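Local atomic coordinates of predicted ATPase involved in replication control, Cdc46/Mcm family (Methanopyrus kandleri AV19, PDB entry 3F8T), a protein that is an archaeal homolog of the MCM replicative helicases, a family generally assigned ATP binding, single-stranded DNA binding and helicase activity. Residues A[253-258]-A[266-271]; A[344-349]-A[361-366]; A[356-361]-A[484-489]. The protein carries 2 engineered substitutions. All coordinates share one frame; numbering follows the deposited sequence.

Contact 1 of 3, residues A[253-258]-A[266-271]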
ATOM      1  N   GLU A 253      15.210   1.026 -15.941  1.00 22.49           N
ATOM      2  CA  GLU A 253      16.039   1.445 -14.813  1.00 22.90           C
ATOM      3  C   GLU A 253      15.253   2.412 -13.924  1.00 21.83           C
ATOM      4  O   GLU A 253      15.312   2.301 -12.713  1.00 22.33           O
ATOM      5  CB  GLU A 253      17.330   2.104 -15.309  1.00 23.45           C
ATOM      6  CG  GLU A 253      18.330   2.442 -14.199  1.00 26.14           C
ATOM      7  CD  GLU A 253      17.986   3.705 -13.430  1.00 30.72           C
ATOM      8  OE1 GLU A 253      17.280   4.581 -13.980  1.00 34.17           O
ATOM      9  OE2 GLU A 253      18.425   3.827 -12.262  1.00 33.51           O
ATOM     10  N   ILE A 254      14.539   3.354 -14.531  1.00 21.16           N
ATOM     11  CA  ILE A 254      13.733   4.324 -13.772  1.00 20.72           C
ATOM     12  C   ILE A 254      12.636   3.603 -12.932  1.00 20.77           C
ATOM     13  O   ILE A 254      12.562   3.779 -11.713  1.00 19.92           O
ATOM     14  CB  ILE A 254      13.175   5.433 -14.676  1.00 21.09           C
ATOM     15  CG1 ILE A 254      14.338   6.311 -15.177  1.00 22.17           C
ATOM     16  CG2 ILE A 254      12.185   6.336 -13.902  1.00 21.36           C
ATOM     17  CD1 ILE A 254      14.007   7.196 -16.363  1.00 23.96           C
ATOM     18  N   LEU A 255      11.833   2.764 -13.585  1.00 19.18           N
ATOM     19  CA  LEU A 255      10.764   2.027 -12.880  1.00 19.20           C
ATOM     20  C   LEU A 255      11.317   1.207 -11.716  1.00 19.42           C
ATOM     21  O   LEU A 255      10.775   1.246 -10.607  1.00 19.30           O
ATOM     22  CB  LEU A 255      10.001   1.118 -13.867  1.00 19.10           C
ATOM     23  CG  LEU A 255       8.794   1.693 -14.609  1.00 18.66           C
ATOM     24  CD1 LEU A 255       9.133   2.948 -15.392  1.00 18.51           C
ATOM     25  CD2 LEU A 255       8.168   0.637 -15.544  1.00 19.04           C
ATOM     26  N   HIS A 256      12.399   0.467 -11.966  1.00 19.60           N
ATOM     27  CA  HIS A 256      13.030  -0.346 -10.920  1.00 20.53           C
ATOM     28  C   HIS A 256      13.580   0.523  -9.793  1.00 20.98           C
ATOM     29  O   HIS A 256      13.451   0.181  -8.615  1.00 20.89           O
ATOM     30  CB  HIS A 256      14.160  -1.199 -11.498  1.00 20.60           C
ATOM     31  CG  HIS A 256      13.693  -2.438 -12.201  1.00 22.62           C
ATOM     32  ND1 HIS A 256      12.979  -3.430 -11.563  1.00 24.97           N
ATOM     33  CD2 HIS A 256      13.875  -2.864 -13.472  1.00 24.22           C
ATOM     34  CE1 HIS A 256      12.714  -4.401 -12.420  1.00 24.16           C
ATOM     35  NE2 HIS A 256      13.255  -4.085 -13.583  1.00 24.59           N
ATOM     36  N   HIS A 257      14.207   1.641 -10.173  1.00 21.09           N
ATOM     37  CA  HIS A 257      14.751   2.596  -9.209  1.00 21.25           C
ATOM     38  C   HIS A 257      13.668   3.129  -8.251  1.00 21.01           C
ATOM     39  O   HIS A 257      13.811   3.056  -7.010  1.00 20.68           O
ATOM     40  CB  HIS A 257      15.455   3.744  -9.938  1.00 21.25           C
ATOM     41  CG  HIS A 257      16.020   4.777  -9.014  1.00 22.76           C
ATOM     42  ND1 HIS A 257      16.700   4.445  -7.859  1.00 24.91           N
ATOM     43  CD2 HIS A 257      15.995   6.127  -9.065  1.00 22.81           C
ATOM     44  CE1 HIS A 257      17.073   5.552  -7.240  1.00 25.27           C
ATOM     45  NE2 HIS A 257      16.660   6.586  -7.953  1.00 25.09           N
ATOM     46  N   VAL A 258      12.575   3.619  -8.828  1.00 21.05           N
ATOM     47  CA  VAL A 258      11.462   4.151  -8.035  1.00 21.01           C
ATOM     48  C   VAL A 258      10.926   3.088  -7.065  1.00 21.55           C
ATOM     49  O   VAL A 258      10.798   3.334  -5.865  1.00 20.85           O
ATOM     50  CB  VAL A 258      10.315   4.711  -8.931  1.00 20.75           C
ATOM     51  CG1 VAL A 258       9.068   4.956  -8.077  1.00 20.64           C
ATOM     52  CG2 VAL A 258      10.749   6.000  -9.645  1.00 20.70           C
ATOM     53  N   GLY A 266       4.790  -1.388  -3.525  1.00 18.16           N
ATOM     54  CA  GLY A 266       4.618  -1.476  -4.974  1.00 18.13           C
ATOM     55  C   GLY A 266       4.994  -2.809  -5.563  1.00 17.83           C
ATOM     56  O   GLY A 266       5.516  -3.678  -4.852  1.00 16.28           O
ATOM     57  N   VAL A 267       4.733  -2.947  -6.866  1.00 17.04           N
ATOM     58  CA  VAL A 267       5.047  -4.157  -7.613  1.00 17.38           C
ATOM     59  C   VAL A 267       5.507  -3.756  -8.988  1.00 17.57           C
ATOM     60  O   VAL A 267       4.916  -2.868  -9.625  1.00 16.01           O
ATOM     61  CB  VAL A 267       3.805  -5.100  -7.794  1.00 17.82           C
ATOM     62  CG1 VAL A 267       4.215  -6.401  -8.493  1.00 18.17           C
ATOM     63  CG2 VAL A 267       3.150  -5.386  -6.450  1.00 19.32           C
ATOM     64  N   TYR A 268       6.554  -4.434  -9.450  1.00 17.88           N
ATOM     65  CA  TYR A 268       7.012  -4.288 -10.816  1.00 18.90           C
ATOM     66  C   TYR A 268       6.512  -5.446 -11.650  1.00 18.72           C
ATOM     67  O   TYR A 268       6.598  -6.594 -11.226  1.00 18.58           O
ATOM     68  CB  TYR A 268       8.546  -4.243 -10.868  1.00 19.66           C
ATOM     69  CG  TYR A 268       9.103  -4.269 -12.276  1.00 20.61           C
ATOM     70  CD1 TYR A 268       9.415  -3.088 -12.946  1.00 19.76           C
ATOM     71  CD2 TYR A 268       9.315  -5.487 -12.938  1.00 20.43           C
ATOM     72  CE1 TYR A 268       9.920  -3.120 -14.245  1.00 20.32           C
ATOM     73  CE2 TYR A 268       9.803  -5.524 -14.223  1.00 20.95           C
ATOM     74  CZ  TYR A 268      10.114  -4.352 -14.867  1.00 20.90           C
ATOM     75  OH  TYR A 268      10.616  -4.428 -16.147  1.00 20.71           O
ATOM     76  N   VAL A 269       5.972  -5.137 -12.828  1.00 18.07           N
ATOM     77  CA  VAL A 269       5.706  -6.155 -13.836  1.00 18.30           C
ATOM     78  C   VAL A 269       6.195  -5.724 -15.220  1.00 18.30           C
ATOM     79  O   VAL A 269       6.129  -4.543 -15.600  1.00 18.10           O
ATOM     80  CB  VAL A 269       4.201  -6.567 -13.941  1.00 17.95           C
ATOM     81  CG1 VAL A 269       3.714  -7.230 -12.640  1.00 17.98           C
ATOM     82  CG2 VAL A 269       3.288  -5.379 -14.335  1.00 18.05           C
ATOM     83  N   ASP A 270       6.675  -6.707 -15.964  1.00 18.30           N
ATOM     84  CA  ASP A 270       6.841  -6.562 -17.405  1.00 19.43           C
ATOM     85  C   ASP A 270       5.513  -7.056 -17.959  1.00 18.75           C
ATOM     86  O   ASP A 270       5.219  -8.245 -17.854  1.00 18.91           O
ATOM     87  CB  ASP A 270       8.003  -7.449 -17.863  1.00 18.71           C
ATOM     88  CG  ASP A 270       8.214  -7.435 -19.369  1.00 21.06           C
ATOM     89  OD1 ASP A 270       7.309  -7.074 -20.144  1.00 19.24           O
ATOM     90  OD2 ASP A 270       9.326  -7.799 -19.777  1.00 24.09           O
ATOM     91  N   LEU A 271       4.707  -6.160 -18.530  1.00 18.92           N
ATOM     92  CA  LEU A 271       3.366  -6.539 -19.000  1.00 19.84           C
ATOM     93  C   LEU A 271       3.388  -7.717 -19.987  1.00 20.66           C
ATOM     94  O   LEU A 271       2.467  -8.557 -20.007  1.00 20.58           O
ATOM     95  CB  LEU A 271       2.598  -5.340 -19.587  1.00 19.99           C
ATOM     96  CG  LEU A 271       1.078  -5.559 -19.716  1.00 21.00           C
ATOM     97  CD1 LEU A 271       0.396  -5.710 -18.331  1.00 21.42           C
ATOM     98  CD2 LEU A 271       0.435  -4.427 -20.477  1.00 20.53           C
TER
HETATM   99  O   HOH W   1      13.655  -5.438 -15.990  1.00 30.96           O
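Where helix 248-261 lies against strand 266-270, an edge strand of the parallel sheet of the P-loop domain, the imidazole of His256 stacks on the phenol ring of Tyr268. The centroids are 3.9 Å apart and the planes are inclined by 25°. Over the middle of the phenol sits His256 CE1, while His256 NE2 lies 3.4 Å from Tyr268 CZ, nearer the hydroxyl end. Tyr268 extends to meet it because its CG is anti to the backbone N (chi1 173°), which carries the ring off the strand toward the helix. Strand 242-245, helix 248-261 and strand 266-270 form a beta-alpha-beta crossover of the P-loop NTPase fold, and the stack bridges its last two elements. Leu255 adds an apolar contact at the phenol edge, with CB 4.3 Å from Tyr268 CE1. A water in the imidazole plane lies 2.8 Å from His256 NE2 and donates to Tyr268 OH at 3.2 Å; the same hydroxyl is hydrogen-bonded to Asp307 on strand 303-307. A leucine in place of Tyr268 would probably leave the imidazole without its stacking partner, and Asp307 and the water without the hydroxyl they share.

Contact 2 of 3, residues A[344-349]-A[361-366]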
ATOM      1  N   ALA A 344       3.792   3.527 -15.869  1.00 17.39           N
ATOM      2  CA  ALA A 344       3.955   2.658 -17.021  1.00 17.92           C
ATOM      3  C   ALA A 344       5.116   3.153 -17.880  1.00 18.43           C
ATOM      4  O   ALA A 344       5.526   4.311 -17.772  1.00 18.46           O
ATOM      5  CB  ALA A 344       2.703   2.638 -17.815  1.00 17.38           C
ATOM      6  N   ALA A 345       5.664   2.248 -18.690  1.00 18.63           N
ATOM      7  CA  ALA A 345       6.694   2.591 -19.670  1.00 19.64           C
ATOM      8  C   ALA A 345       6.365   1.974 -21.023  1.00 21.00           C
ATOM      9  O   ALA A 345       5.923   0.817 -21.112  1.00 20.73           O
ATOM     10  CB  ALA A 345       8.047   2.146 -19.179  1.00 18.63           C
ATOM     11  N   ILE A 346       6.592   2.746 -22.082  1.00 23.20           N
ATOM     12  CA  ILE A 346       6.349   2.267 -23.443  1.00 24.58           C
ATOM     13  C   ILE A 346       7.516   2.653 -24.343  1.00 27.25           C
ATOM     14  O   ILE A 346       8.087   3.743 -24.207  1.00 26.09           O
ATOM     15  CB  ILE A 346       5.026   2.818 -24.026  1.00 24.51           C
ATOM     16  CG1 ILE A 346       4.638   2.084 -25.306  1.00 23.89           C
ATOM     17  CG2 ILE A 346       5.106   4.342 -24.291  1.00 24.82           C
ATOM     18  CD1 ILE A 346       3.153   2.185 -25.652  1.00 23.09           C
ATOM     19  N   ASN A 347       7.872   1.737 -25.238  1.00 30.46           N
ATOM     20  CA  ASN A 347       8.931   1.983 -26.206  1.00 34.35           C
ATOM     21  C   ASN A 347       8.313   2.366 -27.533  1.00 36.93           C
ATOM     22  O   ASN A 347       7.818   1.494 -28.244  1.00 37.12           O
ATOM     23  CB  ASN A 347       9.813   0.746 -26.388  1.00 34.77           C
ATOM     24  CG  ASN A 347      10.807   0.894 -27.545  1.00 36.08           C
ATOM     25  OD1 ASN A 347      10.979   1.982 -28.097  1.00 38.30           O
ATOM     26  ND2 ASN A 347      11.462  -0.206 -27.912  1.00 36.47           N
ATOM     27  N   PRO A 348       8.367   3.665 -27.883  1.00 39.52           N
ATOM     28  CA  PRO A 348       7.858   4.137 -29.170  1.00 42.10           C
ATOM     29  C   PRO A 348       8.852   3.770 -30.277  1.00 44.46           C
ATOM     30  O   PRO A 348       9.292   2.617 -30.360  1.00 45.28           O
ATOM     31  CB  PRO A 348       7.785   5.657 -28.978  1.00 41.66           C
ATOM     32  CG  PRO A 348       8.840   5.959 -27.965  1.00 40.72           C
ATOM     33  CD  PRO A 348       8.976   4.752 -27.091  1.00 39.50           C
ATOM     34  N   GLY A 349       9.211   4.731 -31.118  1.00 47.23           N
ATOM     35  CA  GLY A 349      10.283   4.509 -32.086  1.00 49.56           C
ATOM     36  C   GLY A 349      10.328   5.542 -33.183  1.00 51.44           C
ATOM     37  O   GLY A 349       9.703   6.606 -33.084  1.00 51.93           O
ATOM     38  N   ILE A 361       3.205   6.795 -30.268  1.00 42.66           N
ATOM     39  CA  ILE A 361       2.782   5.837 -29.250  1.00 43.32           C
ATOM     40  C   ILE A 361       1.680   4.947 -29.818  1.00 43.35           C
ATOM     41  O   ILE A 361       0.586   5.427 -30.120  1.00 43.59           O
ATOM     42  CB  ILE A 361       2.254   6.560 -27.989  1.00 43.04           C
ATOM     43  CG1 ILE A 361       3.350   7.438 -27.376  1.00 43.56           C
ATOM     44  CG2 ILE A 361       1.720   5.555 -26.967  1.00 43.22           C
ATOM     45  CD1 ILE A 361       2.865   8.309 -26.242  1.00 43.50           C
ATOM     46  N   ASP A 362       1.965   3.659 -29.973  1.00 44.15           N
ATOM     47  CA  ASP A 362       0.924   2.725 -30.418  1.00 44.85           C
ATOM     48  C   ASP A 362       0.104   2.188 -29.229  1.00 44.40           C
ATOM     49  O   ASP A 362       0.419   1.159 -28.628  1.00 44.80           O
ATOM     50  CB  ASP A 362       1.467   1.627 -31.364  1.00 45.29           C
ATOM     51  CG  ASP A 362       2.068   0.432 -30.625  1.00 46.95           C
ATOM     52  OD1 ASP A 362       3.014   0.624 -29.831  1.00 49.55           O
ATOM     53  OD2 ASP A 362       1.594  -0.705 -30.852  1.00 48.05           O
ATOM     54  N   LEU A 363      -0.918   2.962 -28.882  1.00 44.00           N
ATOM     55  CA  LEU A 363      -1.900   2.636 -27.861  1.00 43.74           C
ATOM     56  C   LEU A 363      -3.126   3.415 -28.256  1.00 43.83           C
ATOM     57  O   LEU A 363      -3.004   4.530 -28.773  1.00 44.11           O
ATOM     58  CB  LEU A 363      -1.457   3.128 -26.486  1.00 43.33           C
ATOM     59  CG  LEU A 363      -0.552   2.332 -25.553  1.00 43.34           C
ATOM     60  CD1 LEU A 363      -0.314   3.164 -24.294  1.00 42.87           C
ATOM     61  CD2 LEU A 363      -1.135   0.970 -25.188  1.00 42.10           C
ATOM     62  N   ASP A 364      -4.308   2.862 -28.002  1.00 43.95           N
ATOM     63  CA  ASP A 364      -5.525   3.550 -28.409  1.00 43.88           C
ATOM     64  C   ASP A 364      -5.738   4.840 -27.625  1.00 43.92           C
ATOM     65  O   ASP A 364      -5.292   4.967 -26.476  1.00 44.10           O
ATOM     66  CB  ASP A 364      -6.753   2.628 -28.329  1.00 44.38           C
ATOM     67  CG  ASP A 364      -7.011   2.134 -26.941  1.00 43.73           C
ATOM     68  OD1 ASP A 364      -7.951   2.648 -26.305  1.00 43.99           O
ATOM     69  OD2 ASP A 364      -6.252   1.258 -26.481  1.00 45.88           O
ATOM     70  N   GLN A 365      -6.415   5.791 -28.263  1.00 43.63           N
ATOM     71  CA  GLN A 365      -6.655   7.118 -27.700  1.00 43.48           C
ATOM     72  C   GLN A 365      -7.364   7.097 -26.346  1.00 41.90           C
ATOM     73  O   GLN A 365      -6.986   7.852 -25.449  1.00 42.07           O
ATOM     74  CB  GLN A 365      -7.417   7.995 -28.704  1.00 43.68           C
ATOM     75  CG  GLN A 365      -6.685   8.157 -30.036  1.00 45.16           C
ATOM     76  CD  GLN A 365      -7.524   8.816 -31.133  1.00 45.22           C
ATOM     77  OE1 GLN A 365      -8.347   9.703 -30.873  1.00 48.01           O
ATOM     78  NE2 GLN A 365      -7.298   8.392 -32.373  1.00 47.16           N
ATOM     79  N   ASP A 366      -8.377   6.237 -26.205  1.00 40.30           N
ATOM     80  CA  ASP A 366      -9.162   6.128 -24.970  1.00 38.45           C
ATOM     81  C   ASP A 366      -8.291   5.694 -23.788  1.00 36.22           C
ATOM     82  O   ASP A 366      -8.323   6.329 -22.730  1.00 35.55           O
ATOM     83  CB  ASP A 366     -10.367   5.183 -25.158  1.00 39.44           C
ATOM     84  CG  ASP A 366     -11.062   4.800 -23.831  1.00 42.02           C
ATOM     85  OD1 ASP A 366     -11.332   5.682 -22.975  1.00 43.88           O
ATOM     86  OD2 ASP A 366     -11.367   3.596 -23.654  1.00 45.73           O
TER
HETATM   87  O   HOH W   2       5.167   2.252 -28.882  1.00 46.20           O
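Ile346, whose 80 Å² is the largest share of surface buried here, ends strand 341-346 and sends its CD1 methyl into the loop 361-364. The chain is stretched out, with CG1 anti to the backbone N (chi1 -168°) and CD1 extended beyond it (chi2 159°), and this brings CD1 to 3.7 Å from Leu363 CG, the two side chains meeting tip to tip. Ile361, second in buried surface, reaches the same methyl from its beta branch: its CG2 lies 3.9 Å from Ile346 CD1. With chi1 at -60° that branch stands anti to the Ile361 nitrogen, and the side chain also packs on Ile374 and Phe376 of strand 373-376. In the P-loop fold this is the C-terminal end of the central strand of the parallel sheet, where Asn347 follows the strand at what is, by sequence, probably the sensor 1 position of MCM proteins. Ile346 is further flanked by Leu243 and Ala245 of the adjoining strand 242-245. The loop bends at Asp362, the centre of an inverse gamma turn closed by a weak bond from Leu363 N to Ile361 O of 3.1 Å. No direct hydrogen bond joins the two segments; instead one water donates to Asn347 O at 2.8 Å and to Asp362 OD1 at 2.9 Å, a polar bridge beside the apolar cluster.

Contact 3 of 3, residues A[356-361]-A[484-489]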
ATOM      1  N   PRO A 356       4.240  13.960 -34.611  1.00 47.92           N
ATOM      2  CA  PRO A 356       4.483  14.459 -33.253  1.00 46.59           C
ATOM      3  C   PRO A 356       4.706  13.291 -32.279  1.00 45.01           C
ATOM      4  O   PRO A 356       4.184  12.204 -32.523  1.00 45.04           O
ATOM      5  CB  PRO A 356       3.185  15.203 -32.918  1.00 46.50           C
ATOM      6  CG  PRO A 356       2.159  14.618 -33.814  1.00 47.52           C
ATOM      7  CD  PRO A 356       2.895  14.329 -35.088  1.00 47.87           C
ATOM      8  N   PRO A 357       5.482  13.501 -31.192  1.00 43.52           N
ATOM      9  CA  PRO A 357       5.826  12.392 -30.293  1.00 42.48           C
ATOM     10  C   PRO A 357       4.656  11.512 -29.833  1.00 41.42           C
ATOM     11  O   PRO A 357       4.820  10.292 -29.739  1.00 41.04           O
ATOM     12  CB  PRO A 357       6.477  13.100 -29.107  1.00 42.33           C
ATOM     13  CG  PRO A 357       7.092  14.290 -29.707  1.00 42.30           C
ATOM     14  CD  PRO A 357       6.102  14.756 -30.733  1.00 43.04           C
ATOM     15  N   ILE A 358       3.494  12.103 -29.571  1.00 40.17           N
ATOM     16  CA  ILE A 358       2.362  11.317 -29.095  1.00 39.87           C
ATOM     17  C   ILE A 358       1.768  10.412 -30.188  1.00 40.29           C
ATOM     18  O   ILE A 358       1.213   9.352 -29.890  1.00 39.85           O
ATOM     19  CB  ILE A 358       1.269  12.186 -28.424  1.00 39.74           C
ATOM     20  CG1 ILE A 358       0.347  11.296 -27.575  1.00 38.86           C
ATOM     21  CG2 ILE A 358       0.511  13.042 -29.458  1.00 38.92           C
ATOM     22  CD1 ILE A 358      -0.454  12.042 -26.539  1.00 38.34           C
ATOM     23  N   ALA A 359       1.904  10.827 -31.446  1.00 40.31           N
ATOM     24  CA  ALA A 359       1.430  10.026 -32.571  1.00 41.00           C
ATOM     25  C   ALA A 359       2.225   8.731 -32.733  1.00 41.23           C
ATOM     26  O   ALA A 359       1.723   7.763 -33.306  1.00 41.68           O
ATOM     27  CB  ALA A 359       1.449  10.846 -33.863  1.00 40.71           C
ATOM     28  N   ARG A 360       3.449   8.710 -32.214  1.00 41.73           N
ATOM     29  CA  ARG A 360       4.325   7.538 -32.302  1.00 42.89           C
ATOM     30  C   ARG A 360       4.030   6.459 -31.255  1.00 42.75           C
ATOM     31  O   ARG A 360       4.556   5.349 -31.341  1.00 42.76           O
ATOM     32  CB  ARG A 360       5.796   7.949 -32.209  1.00 42.89           C
ATOM     33  CG  ARG A 360       6.303   8.775 -33.390  1.00 44.02           C
ATOM     34  CD  ARG A 360       7.730   9.257 -33.157  1.00 45.11           C
ATOM     35  NE  ARG A 360       7.909   9.826 -31.818  1.00 50.65           N
ATOM     36  CZ  ARG A 360       8.799   9.399 -30.918  1.00 52.65           C
ATOM     37  NH1 ARG A 360       9.634   8.404 -31.209  1.00 53.21           N
ATOM     38  NH2 ARG A 360       8.867   9.983 -29.723  1.00 53.38           N
ATOM     39  N   ILE A 361       3.205   6.795 -30.268  1.00 42.66           N
ATOM     40  CA  ILE A 361       2.782   5.837 -29.250  1.00 43.32           C
ATOM     41  C   ILE A 361       1.680   4.947 -29.818  1.00 43.35           C
ATOM     42  O   ILE A 361       0.586   5.427 -30.120  1.00 43.59           O
ATOM     43  CB  ILE A 361       2.254   6.560 -27.989  1.00 43.04           C
ATOM     44  CG1 ILE A 361       3.350   7.438 -27.376  1.00 43.56           C
ATOM     45  CG2 ILE A 361       1.720   5.555 -26.967  1.00 43.22           C
ATOM     46  CD1 ILE A 361       2.865   8.309 -26.242  1.00 43.50           C
ATOM     47  N   ASP A 484       1.271  21.467 -18.779  1.00 22.40           N
ATOM     48  CA  ASP A 484       1.627  22.233 -19.991  1.00 23.81           C
ATOM     49  C   ASP A 484       2.828  21.655 -20.749  1.00 23.78           C
ATOM     50  O   ASP A 484       2.812  21.555 -21.991  1.00 23.49           O
ATOM     51  CB  ASP A 484       1.899  23.693 -19.644  1.00 23.11           C
ATOM     52  CG  ASP A 484       0.632  24.475 -19.391  1.00 24.86           C
ATOM     53  OD1 ASP A 484      -0.446  24.060 -19.866  1.00 27.86           O
ATOM     54  OD2 ASP A 484       0.715  25.505 -18.704  1.00 29.63           O
ATOM     55  N   TRP A 485       3.853  21.258 -20.002  1.00 24.59           N
ATOM     56  CA  TRP A 485       5.051  20.651 -20.594  1.00 25.20           C
ATOM     57  C   TRP A 485       4.685  19.372 -21.343  1.00 25.42           C
ATOM     58  O   TRP A 485       5.092  19.192 -22.491  1.00 24.83           O
ATOM     59  CB  TRP A 485       6.109  20.388 -19.520  1.00 26.20           C
ATOM     60  CG  TRP A 485       7.403  19.814 -20.027  1.00 27.75           C
ATOM     61  CD1 TRP A 485       8.506  20.507 -20.462  1.00 30.07           C
ATOM     62  CD2 TRP A 485       7.733  18.428 -20.142  1.00 29.39           C
ATOM     63  NE1 TRP A 485       9.498  19.627 -20.847  1.00 31.13           N
ATOM     64  CE2 TRP A 485       9.048  18.347 -20.656  1.00 29.95           C
ATOM     65  CE3 TRP A 485       7.044  17.244 -19.868  1.00 30.08           C
ATOM     66  CZ2 TRP A 485       9.684  17.129 -20.896  1.00 29.66           C
ATOM     67  CZ3 TRP A 485       7.678  16.029 -20.102  1.00 29.93           C
ATOM     68  CH2 TRP A 485       8.988  15.983 -20.607  1.00 30.28           C
ATOM     69  N   TYR A 486       3.908  18.502 -20.694  1.00 25.07           N
ATOM     70  CA  TYR A 486       3.346  17.292 -21.316  1.00 25.48           C
ATOM     71  C   TYR A 486       2.551  17.598 -22.591  1.00 25.76           C
ATOM     72  O   TYR A 486       2.769  16.980 -23.646  1.00 25.95           O
ATOM     73  CB  TYR A 486       2.444  16.554 -20.304  1.00 26.08           C
ATOM     74  CG  TYR A 486       1.380  15.662 -20.924  1.00 26.17           C
ATOM     75  CD1 TYR A 486       1.707  14.773 -21.942  1.00 26.04           C
ATOM     76  CD2 TYR A 486       0.058  15.695 -20.480  1.00 28.38           C
ATOM     77  CE1 TYR A 486       0.752  13.952 -22.528  1.00 28.66           C
ATOM     78  CE2 TYR A 486      -0.928  14.864 -21.068  1.00 26.05           C
ATOM     79  CZ  TYR A 486      -0.556  13.992 -22.090  1.00 27.88           C
ATOM     80  OH  TYR A 486      -1.459  13.125 -22.698  1.00 30.79           O
ATOM     81  N   LEU A 487       1.608  18.528 -22.490  1.00 25.87           N
ATOM     82  CA  LEU A 487       0.749  18.864 -23.630  1.00 26.32           C
ATOM     83  C   LEU A 487       1.547  19.428 -24.813  1.00 26.73           C
ATOM     84  O   LEU A 487       1.266  19.107 -25.983  1.00 25.98           O
ATOM     85  CB  LEU A 487      -0.340  19.844 -23.210  1.00 26.53           C
ATOM     86  CG  LEU A 487      -1.409  19.342 -22.231  1.00 27.28           C
ATOM     87  CD1 LEU A 487      -2.325  20.496 -21.866  1.00 27.10           C
ATOM     88  CD2 LEU A 487      -2.217  18.158 -22.780  1.00 28.64           C
ATOM     89  N   GLU A 488       2.541  20.248 -24.497  1.00 27.43           N
ATOM     90  CA  GLU A 488       3.354  20.909 -25.506  1.00 29.80           C
ATOM     91  C   GLU A 488       4.358  19.971 -26.147  1.00 29.16           C
ATOM     92  O   GLU A 488       4.444  19.911 -27.376  1.00 29.81           O
ATOM     93  CB  GLU A 488       4.009  22.176 -24.940  1.00 29.18           C
ATOM     94  CG  GLU A 488       2.990  23.318 -24.800  1.00 32.57           C
ATOM     95  CD  GLU A 488       3.399  24.424 -23.816  1.00 33.47           C
ATOM     96  OE1 GLU A 488       4.613  24.624 -23.590  1.00 38.70           O
ATOM     97  OE2 GLU A 488       2.489  25.110 -23.287  1.00 39.15           O
ATOM     98  N   THR A 489       5.079  19.212 -25.327  1.00 29.24           N
ATOM     99  CA  THR A 489       6.063  18.252 -25.827  1.00 29.79           C
ATOM    100  C   THR A 489       5.437  17.119 -26.640  1.00 30.25           C
ATOM    101  O   THR A 489       6.061  16.607 -27.578  1.00 30.37           O
ATOM    102  CB  THR A 489       6.930  17.668 -24.706  1.00 29.83           C
ATOM    103  OG1 THR A 489       6.105  16.930 -23.784  1.00 31.42           O
ATOM    104  CG2 THR A 489       7.646  18.782 -23.960  1.00 28.37           C
TER
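The backbones come closest where Pro357, at the start of a turn with helical backbone angles, faces Thr489 at the end of helix 473-489, their CA atoms 7.4 Å apart. Bonds from residue i+3 back to i wind the turn, among them Ala359 N to Pro356 O at 2.9 Å. Across the two segments the proline ring meets main chain: Pro357 CG lies 3.3 Å from Thr489 O, a close van der Waals approach to the helix's last carbonyl. Thr489 turns its side chain back along the helix, OG1 giving a hydrogen bond of 2.8 Å to Trp485 O. That carbonyl also accepts from Thr489 N, the two donors reaching it from opposite faces of its plane. The Thr489 methyl CG2 is thereby set over one face of the Trp485 indole, toward its rim. Next along the loop, Ile358 passes Tyr486, about one turn before Thr489, at a slant, Ile358 CD1 lying 4.1 Å from Tyr486 OH. Phe376 of strand 373-376 packs against both Pro357 and Thr489, and a backbone bond between Ile358 and Ala490 continues the join. Such docking of a lid helix on the P-loop core belongs to the two-part AAA+ module.

The three contacts run across one AAA+-type module, from an edge strand of its parallel sheet to the lid. Contact 1 closes before contact 2 opens along the chain; their centres lie about 17 Å apart, and Leu255 of helix 248-261 packs on Ala345 of strand 341-346. Contacts 2 and 3 have centres about 11 Å apart and share Ile361. Their segments alternate in sequence, and a probable hydrogen bond from Arg360 NH1 to Gly349 O, 2.6 Å long, ties them together. Contacts 1 and 3, with centres about 23 Å apart, do not touch. Sheet, loop and lid helix 473-489 are thus joined by successive contacts, and core and lid pack as one unit here.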